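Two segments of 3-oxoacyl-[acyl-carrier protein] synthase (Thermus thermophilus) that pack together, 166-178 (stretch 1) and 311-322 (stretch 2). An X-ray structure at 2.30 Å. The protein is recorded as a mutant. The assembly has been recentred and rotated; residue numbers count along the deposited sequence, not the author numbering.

Stretch 1, residues 166-178: KVREGYGFRSFVL
Stretch 2 311-322: TWAAAVLTWGGA

A classic beta bulge breaks the register of this antiparallel pair: Val-316 O accepts from two successive amides, Arg-174 N at 2.7 Å and, weakly, Ser-175 N at 3.4 Å. Arg-174 (phi/psi -110/-24) is the extra residue, so Phe-173 faces Leu-317, but Val-316 finds its partner one residue late, in Ser-175. Strands 172-178 and 311-318 run at 146°, their axes approaching to 4.4 Å.

Beyond the bulge, Val-177 N to Ala-314 O (2.8 Å) and Ala-314 N to Val-177 O (2.7 Å) close a narrow ring; before it, Gly-172 N to Thr-318 O (2.9 Å) and Thr-318 N to Gly-172 O (2.7 Å) do likewise. On the face shared by Phe-173, Phe-176 and Leu-178, large residues meet Leu-317, Ala-315 and Ala-313. Leu-317 (t, p) lays CD1 over the Phe-173 ring (chi1 m), 3.8 Å from its centroid; Leu-178 (m, t) brings CD2 to 3.4 Å from Ala-313 CB.

Just before strand 172-178, a type II turn, Arg-168 to Tyr-171, closes with Tyr-171 N to Arg-168 O at 3.0 Å; Arg-168 N donates to Gly-321 O (2.9 Å), beyond the end of strand 311-318. Gly-321 (82/2) sets CA 3.7 Å from the Tyr-171 ring centroid, over its face; a CB there would clash with Tyr-171 CB.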

# COMPACT_ATOMS: atom_id res chain seq x y z
N LYS A 166 -5.71 6.57 20.24
CA LYS A 166 -5.17 6.56 21.61
C LYS A 166 -6.15 5.87 22.54
O LYS A 166 -7.35 6.14 22.49
CB LYS A 166 -4.93 7.98 22.12
CG LYS A 166 -3.83 8.76 21.39
CD LYS A 166 -2.41 8.33 21.79
CE LYS A 166 -1.38 9.29 21.21
NZ LYS A 166 0.01 9.05 21.72
N VAL A 167 -5.65 4.97 23.38
CA VAL A 167 -6.50 4.27 24.36
C VAL A 167 -5.95 4.52 25.77
O VAL A 167 -4.81 4.95 25.95
CB VAL A 167 -6.58 2.75 24.11
CG1 VAL A 167 -7.39 2.47 22.88
CG2 VAL A 167 -5.19 2.15 23.98
N ARG A 168 -6.78 4.25 26.78
CA ARG A 168 -6.37 4.47 28.16
C ARG A 168 -5.08 3.75 28.56
O ARG A 168 -4.69 2.73 27.97
CB ARG A 168 -7.52 4.09 29.11
CG ARG A 168 -8.52 5.24 29.31
CD ARG A 168 -9.69 4.90 30.23
NE ARG A 168 -10.68 4.05 29.58
CZ ARG A 168 -10.77 2.73 29.74
NH1 ARG A 168 -9.92 2.09 30.54
NH2 ARG A 168 -11.70 2.04 29.10
N GLU A 169 -4.42 4.33 29.56
CA GLU A 169 -3.18 3.80 30.10
C GLU A 169 -3.38 2.32 30.43
O GLU A 169 -4.33 1.96 31.12
CB GLU A 169 -2.81 4.58 31.37
CG GLU A 169 -1.53 4.12 32.05
CD GLU A 169 -0.31 4.38 31.20
OE1 GLU A 169 -0.01 5.56 30.92
OE2 GLU A 169 0.36 3.40 30.80
N GLY A 170 -2.49 1.47 29.93
CA GLY A 170 -2.61 0.04 30.20
C GLY A 170 -3.21 -0.78 29.07
O GLY A 170 -3.03 -2.00 29.02
N TYR A 171 -3.92 -0.13 28.14
CA TYR A 171 -4.53 -0.85 27.02
C TYR A 171 -3.87 -0.52 25.69
O TYR A 171 -3.10 0.44 25.58
CB TYR A 171 -6.02 -0.52 26.91
CG TYR A 171 -6.80 -0.74 28.18
CD1 TYR A 171 -6.76 0.20 29.22
CD2 TYR A 171 -7.54 -1.89 28.37
CE1 TYR A 171 -7.44 -0.02 30.41
CE2 TYR A 171 -8.23 -2.12 29.56
CZ TYR A 171 -8.17 -1.18 30.58
OH TYR A 171 -8.84 -1.41 31.76
N GLY A 172 -4.19 -1.33 24.68
CA GLY A 172 -3.67 -1.08 23.36
C GLY A 172 -2.62 -2.06 22.87
O GLY A 172 -2.42 -3.13 23.44
N PHE A 173 -1.94 -1.66 21.79
CA PHE A 173 -0.91 -2.49 21.20
C PHE A 173 0.34 -2.59 22.08
O PHE A 173 0.86 -1.59 22.58
CB PHE A 173 -0.57 -1.95 19.83
CG PHE A 173 -1.63 -2.25 18.80
CD1 PHE A 173 -1.85 -3.56 18.37
CD2 PHE A 173 -2.42 -1.22 18.27
CE1 PHE A 173 -2.84 -3.85 17.44
CE2 PHE A 173 -3.41 -1.50 17.33
CZ PHE A 173 -3.63 -2.82 16.92
N ARG A 174 0.83 -3.82 22.28
CA ARG A 174 2.00 -4.03 23.10
C ARG A 174 3.20 -4.46 22.28
O ARG A 174 4.34 -4.26 22.69
CB ARG A 174 1.70 -5.08 24.18
CG ARG A 174 0.55 -4.69 25.08
CD ARG A 174 0.44 -5.59 26.29
NE ARG A 174 1.63 -5.49 27.12
CZ ARG A 174 1.77 -6.08 28.30
NH1 ARG A 174 0.79 -6.81 28.79
NH2 ARG A 174 2.90 -5.93 28.99
N SER A 175 2.95 -5.04 21.11
CA SER A 175 4.03 -5.47 20.25
C SER A 175 3.57 -5.77 18.84
O SER A 175 2.38 -5.96 18.58
CB SER A 175 4.70 -6.72 20.82
OG SER A 175 3.80 -7.81 20.81
N PHE A 176 4.54 -5.83 17.94
CA PHE A 176 4.31 -6.14 16.54
C PHE A 176 5.55 -6.89 16.06
O PHE A 176 6.68 -6.53 16.39
CB PHE A 176 4.19 -4.86 15.67
CG PHE A 176 2.90 -4.10 15.84
CD1 PHE A 176 1.73 -4.54 15.21
CD2 PHE A 176 2.86 -2.92 16.60
CE1 PHE A 176 0.53 -3.81 15.35
CE2 PHE A 176 1.68 -2.18 16.74
CZ PHE A 176 0.50 -2.63 16.11
N VAL A 177 5.32 -7.94 15.29
CA VAL A 177 6.39 -8.70 14.69
C VAL A 177 5.95 -8.75 13.25
O VAL A 177 4.87 -9.28 12.95
CB VAL A 177 6.51 -10.13 15.29
CG1 VAL A 177 7.48 -10.97 14.46
CG2 VAL A 177 7.00 -10.03 16.73
N LEU A 178 6.74 -8.17 12.36
CA LEU A 178 6.41 -8.12 10.94
C LEU A 178 7.60 -8.57 10.11
O LEU A 178 8.75 -8.27 10.45
CB LEU A 178 6.05 -6.69 10.52
CG LEU A 178 5.04 -5.85 11.31
CD1 LEU A 178 5.05 -4.46 10.72
CD2 LEU A 178 3.63 -6.44 11.24
N THR A 311 5.18 -13.13 3.29
CA THR A 311 4.96 -12.14 4.34
C THR A 311 4.33 -12.81 5.55
O THR A 311 3.58 -13.79 5.43
CB THR A 311 3.98 -11.01 3.87
OG1 THR A 311 4.33 -10.59 2.54
CG2 THR A 311 4.05 -9.78 4.80
N TRP A 312 4.63 -12.28 6.73
CA TRP A 312 4.08 -12.81 7.96
C TRP A 312 4.05 -11.66 8.97
O TRP A 312 4.85 -10.71 8.86
CB TRP A 312 4.95 -13.97 8.47
CG TRP A 312 6.35 -13.57 8.90
CD1 TRP A 312 6.73 -13.10 10.13
CD2 TRP A 312 7.53 -13.58 8.09
NE1 TRP A 312 8.08 -12.83 10.14
CE2 TRP A 312 8.60 -13.11 8.90
CE3 TRP A 312 7.79 -13.94 6.76
CZ2 TRP A 312 9.92 -12.99 8.42
CZ3 TRP A 312 9.11 -13.82 6.28
CH2 TRP A 312 10.16 -13.34 7.11
N ALA A 313 3.14 -11.73 9.93
CA ALA A 313 3.03 -10.70 10.94
C ALA A 313 2.27 -11.21 12.15
O ALA A 313 1.50 -12.16 12.05
CB ALA A 313 2.32 -9.49 10.37
N ALA A 314 2.49 -10.56 13.29
CA ALA A 314 1.84 -10.93 14.52
C ALA A 314 1.81 -9.72 15.45
O ALA A 314 2.71 -8.87 15.42
CB ALA A 314 2.60 -12.07 15.19
N ALA A 315 0.78 -9.64 16.28
CA ALA A 315 0.64 -8.53 17.21
C ALA A 315 -0.05 -8.94 18.51
O ALA A 315 -0.84 -9.89 18.55
CB ALA A 315 -0.14 -7.41 16.54
N VAL A 316 0.28 -8.22 19.57
CA VAL A 316 -0.30 -8.45 20.88
C VAL A 316 -0.95 -7.13 21.23
O VAL A 316 -0.30 -6.08 21.24
CB VAL A 316 0.77 -8.82 21.93
CG1 VAL A 316 0.20 -8.68 23.34
CG2 VAL A 316 1.24 -10.25 21.70
N LEU A 317 -2.25 -7.20 21.53
CA LEU A 317 -3.08 -6.05 21.85
C LEU A 317 -3.90 -6.32 23.10
O LEU A 317 -4.57 -7.34 23.19
CB LEU A 317 -4.04 -5.81 20.69
CG LEU A 317 -5.21 -4.84 20.87
CD1 LEU A 317 -4.70 -3.40 20.97
CD2 LEU A 317 -6.15 -4.98 19.69
N THR A 318 -3.83 -5.40 24.05
CA THR A 318 -4.62 -5.51 25.27
C THR A 318 -5.93 -4.82 24.89
O THR A 318 -5.98 -3.59 24.77
CB THR A 318 -3.96 -4.78 26.46
OG1 THR A 318 -2.83 -5.54 26.92
CG2 THR A 318 -4.95 -4.60 27.60
N TRP A 319 -6.97 -5.62 24.68
CA TRP A 319 -8.29 -5.14 24.26
C TRP A 319 -8.94 -4.00 25.05
O TRP A 319 -8.74 -3.85 26.25
CB TRP A 319 -9.27 -6.32 24.20
CG TRP A 319 -10.38 -6.10 23.24
CD1 TRP A 319 -11.65 -5.69 23.53
CD2 TRP A 319 -10.31 -6.20 21.81
NE1 TRP A 319 -12.37 -5.52 22.36
CE2 TRP A 319 -11.57 -5.83 21.29
CE3 TRP A 319 -9.29 -6.56 20.91
CZ2 TRP A 319 -11.85 -5.81 19.91
CZ3 TRP A 319 -9.57 -6.54 19.54
CH2 TRP A 319 -10.84 -6.17 19.05
N GLY A 320 -9.72 -3.18 24.34
CA GLY A 320 -10.42 -2.10 24.99
C GLY A 320 -9.60 -0.86 25.28
O GLY A 320 -8.71 -0.50 24.51
N GLY A 321 -9.91 -0.22 26.40
CA GLY A 321 -9.23 1.00 26.79
C GLY A 321 -9.85 2.17 26.05
O GLY A 321 -9.41 3.31 26.21
N ALA A 322 -10.88 1.88 25.25
CA ALA A 322 -11.56 2.90 24.46
C ALA A 322 -11.92 4.09 25.30
O ALA A 322 -11.22 5.11 25.20
CB ALA A 322 -12.81 2.32 23.83
OXT ALA A 322 -12.89 3.97 26.07